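Local coordinates for Exo-beta-1,4-mannosidase (Rhizomucor miehei, PDB 4LYP), which probably releases mannose from the non-reducing ends of beta-1,4-linked mannosides, as a family 5 glycoside hydrolase with a TIM-barrel fold, at residues 151-156 with 183-188. Sequence-based numbering, arbitrary orientation.
Sequences NFWQWS and EFTQFA
In the loop 151-156, which has no regular helix or strand and follows barrel strand 144-148, only Phe152, Trp153 and Gln154 meet helix 181-193, through Phe184, Thr185 and Ala188. The backbones stay apart: the nearest CA atoms, those of Phe152 and Ala188, are 7.0 Å from each other.

Phe152 has CG anti to its backbone N (chi1 -173°), which carries CZ to 3.7 Å from Ala188 CB. This methyl makes an off-centre CH-pi contact with the ring. Thr185 O lies at the ring edge, 3.6 Å from CZ. Phe152 O approaches the edge of the Phe184 ring, 3.9 Å from CE2.

Trp153 CE3 is 3.7 Å from Phe184 CE2; the two rings meet rim to rim, with planes at 25°. Phe152 CD2 sits over the centre of one Trp153 face, 3.5 Å above it. Trp153 CH2 also touches Thr185 OG1. Gln154 CB is 4.1 Å from Phe184 CZ; OE1 lies farther off, over one face of that ring.

No hydrogen bond crosses, and the packing is mostly aromatic and aliphatic. Gln154 N is buried with no partner. Polar ends bond outside the segments: Thr185 OG1 and Gln154 NE2 hydrogen-bond to Tyr181, and Trp153 NE1 to Glu238. Trp153 lines a guanidine-holding pocket. Phe152 over one face, Phe184 at the rim and the NE1 hydrogen bond probably restrict how its indole can turn.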
loop_
_atom_site.group_PDB
_atom_site.type_symbol
_atom_site.label_atom_id
_atom_site.label_comp_id
_atom_site.label_asym_id
_atom_site.label_seq_id
_atom_site.Cartn_x
_atom_site.Cartn_y
_atom_site.Cartn_z
ATOM N N ASN A 151 -6.557 -6.230 -4.765
ATOM C CA ASN A 151 -5.126 -6.544 -4.946
ATOM C C ASN A 151 -4.977 -7.351 -6.189
ATOM O O ASN A 151 -5.678 -8.368 -6.337
ATOM C CB ASN A 151 -4.622 -7.328 -3.734
ATOM C CG ASN A 151 -3.118 -7.496 -3.658
ATOM O OD1 ASN A 151 -2.343 -6.990 -4.490
ATOM N ND2 ASN A 151 -2.705 -8.156 -2.600
ATOM N N PHE A 152 -4.130 -6.967 -7.114
ATOM C CA PHE A 152 -3.841 -7.852 -8.236
ATOM C C PHE A 152 -3.239 -9.149 -7.694
ATOM O O PHE A 152 -3.504 -10.229 -8.281
ATOM C CB PHE A 152 -2.918 -7.163 -9.228
ATOM C CG PHE A 152 -2.741 -7.997 -10.462
ATOM C CD1 PHE A 152 -3.695 -7.931 -11.488
ATOM C CD2 PHE A 152 -1.686 -8.931 -10.577
ATOM C CE1 PHE A 152 -3.596 -8.734 -12.601
ATOM C CE2 PHE A 152 -1.588 -9.751 -11.721
ATOM C CZ PHE A 152 -2.565 -9.633 -12.727
ATOM N N TRP A 153 -2.341 -9.035 -6.721
ATOM C CA TRP A 153 -1.515 -10.140 -6.300
ATOM C C TRP A 153 -2.202 -11.046 -5.311
ATOM O O TRP A 153 -3.313 -10.802 -4.781
ATOM C CB TRP A 153 -0.162 -9.623 -5.777
ATOM C CG TRP A 153 0.533 -8.820 -6.814
ATOM C CD1 TRP A 153 0.737 -7.458 -6.796
ATOM C CD2 TRP A 153 1.074 -9.269 -8.071
ATOM N NE1 TRP A 153 1.346 -7.038 -7.976
ATOM C CE2 TRP A 153 1.568 -8.141 -8.762
ATOM C CE3 TRP A 153 1.152 -10.550 -8.693
ATOM C CZ2 TRP A 153 2.133 -8.232 -10.032
ATOM C CZ3 TRP A 153 1.684 -10.615 -9.974
ATOM C CH2 TRP A 153 2.182 -9.477 -10.646
ATOM N N GLN A 154 -1.493 -12.145 -4.989
ATOM C CA GLN A 154 -2.110 -13.305 -4.316
ATOM C C GLN A 154 -2.101 -13.242 -2.821
ATOM O O GLN A 154 -2.733 -14.083 -2.159
ATOM C CB GLN A 154 -1.410 -14.598 -4.781
ATOM C CG GLN A 154 0.044 -14.820 -4.303
ATOM C CD GLN A 154 1.118 -14.134 -5.151
ATOM O OE1 GLN A 154 0.923 -13.074 -5.769
ATOM N NE2 GLN A 154 2.314 -14.759 -5.165
ATOM N N TRP A 155 -1.429 -12.255 -2.213
ATOM C CA TRP A 155 -1.199 -12.257 -0.745
ATOM C C TRP A 155 -2.361 -11.840 0.058
ATOM O O TRP A 155 -2.373 -11.986 1.282
ATOM C CB TRP A 155 0.065 -11.506 -0.430
ATOM C CG TRP A 155 0.165 -10.085 -0.925
ATOM C CD1 TRP A 155 0.834 -9.636 -2.065
ATOM C CD2 TRP A 155 -0.344 -8.887 -0.218
ATOM N NE1 TRP A 155 0.764 -8.270 -2.118
ATOM C CE2 TRP A 155 0.086 -7.768 -1.011
ATOM C CE3 TRP A 155 -1.086 -8.653 0.925
ATOM C CZ2 TRP A 155 -0.198 -6.453 -0.662
ATOM C CZ3 TRP A 155 -1.341 -7.359 1.279
ATOM C CH2 TRP A 155 -0.905 -6.244 0.489
ATOM N N SER A 156 -3.436 -11.363 -0.607
ATOM C CA SER A 156 -4.710 -11.122 0.039
ATOM C C SER A 156 -5.817 -11.885 -0.713
ATOM O O SER A 156 -6.997 -11.501 -0.656
ATOM C CB SER A 156 -5.013 -9.624 0.125
ATOM O OG SER A 156 -5.041 -9.077 -1.185
ATOM N N GLU A 183 2.520 -16.393 -16.121
ATOM C CA GLU A 183 1.442 -17.405 -16.081
ATOM C C GLU A 183 0.367 -16.946 -15.034
ATOM O O GLU A 183 -0.851 -16.864 -15.317
ATOM C CB GLU A 183 1.869 -18.837 -15.737
ATOM C CG GLU A 183 0.640 -19.761 -15.770
ATOM C CD GLU A 183 0.933 -21.240 -15.583
ATOM O OE1 GLU A 183 2.118 -21.670 -15.674
ATOM O OE2 GLU A 183 -0.041 -22.009 -15.339
ATOM N N PHE A 184 0.815 -16.588 -13.815
ATOM C CA PHE A 184 -0.107 -16.091 -12.807
ATOM C C PHE A 184 -0.789 -14.814 -13.318
ATOM O O PHE A 184 -2.012 -14.635 -13.130
ATOM C CB PHE A 184 0.620 -15.822 -11.486
ATOM C CG PHE A 184 -0.273 -15.175 -10.472
ATOM C CD1 PHE A 184 -1.136 -15.981 -9.733
ATOM C CD2 PHE A 184 -0.335 -13.826 -10.343
ATOM C CE1 PHE A 184 -2.055 -15.395 -8.856
ATOM C CE2 PHE A 184 -1.245 -13.214 -9.451
ATOM C CZ PHE A 184 -2.103 -13.999 -8.765
ATOM N N THR A 185 -0.018 -13.856 -13.883
ATOM C CA THR A 185 -0.565 -12.605 -14.346
ATOM C C THR A 185 -1.650 -12.810 -15.376
ATOM O O THR A 185 -2.656 -12.175 -15.301
ATOM C CB THR A 185 0.538 -11.632 -14.875
ATOM O OG1 THR A 185 1.432 -11.300 -13.821
ATOM C CG2 THR A 185 -0.029 -10.348 -15.451
ATOM N N GLN A 186 -1.451 -13.702 -16.340
ATOM C CA GLN A 186 -2.503 -13.936 -17.366
ATOM C C GLN A 186 -3.747 -14.506 -16.725
ATOM O O GLN A 186 -4.886 -14.163 -17.107
ATOM C CB GLN A 186 -1.969 -14.936 -18.437
ATOM C CG GLN A 186 -0.982 -14.324 -19.391
ATOM C CD GLN A 186 -0.819 -15.034 -20.703
ATOM O OE1 GLN A 186 0.268 -15.083 -21.209
ATOM N NE2 GLN A 186 -1.924 -15.508 -21.315
ATOM N N PHE A 187 -3.580 -15.326 -15.672
ATOM C CA PHE A 187 -4.704 -15.950 -14.971
ATOM C C PHE A 187 -5.503 -14.826 -14.269
ATOM O O PHE A 187 -6.730 -14.722 -14.447
ATOM C CB PHE A 187 -4.213 -16.952 -13.941
ATOM C CG PHE A 187 -5.310 -17.605 -13.173
ATOM C CD1 PHE A 187 -5.760 -17.015 -11.989
ATOM C CD2 PHE A 187 -5.774 -18.884 -13.532
ATOM C CE1 PHE A 187 -6.811 -17.593 -11.223
ATOM C CE2 PHE A 187 -6.708 -19.521 -12.723
ATOM C CZ PHE A 187 -7.276 -18.864 -11.588
ATOM N N ALA A 188 -4.840 -13.998 -13.461
ATOM C CA ALA A 188 -5.500 -13.016 -12.658
ATOM C C ALA A 188 -6.035 -11.841 -13.496
ATOM O O ALA A 188 -7.078 -11.245 -13.143
ATOM C CB ALA A 188 -4.583 -12.507 -11.589
#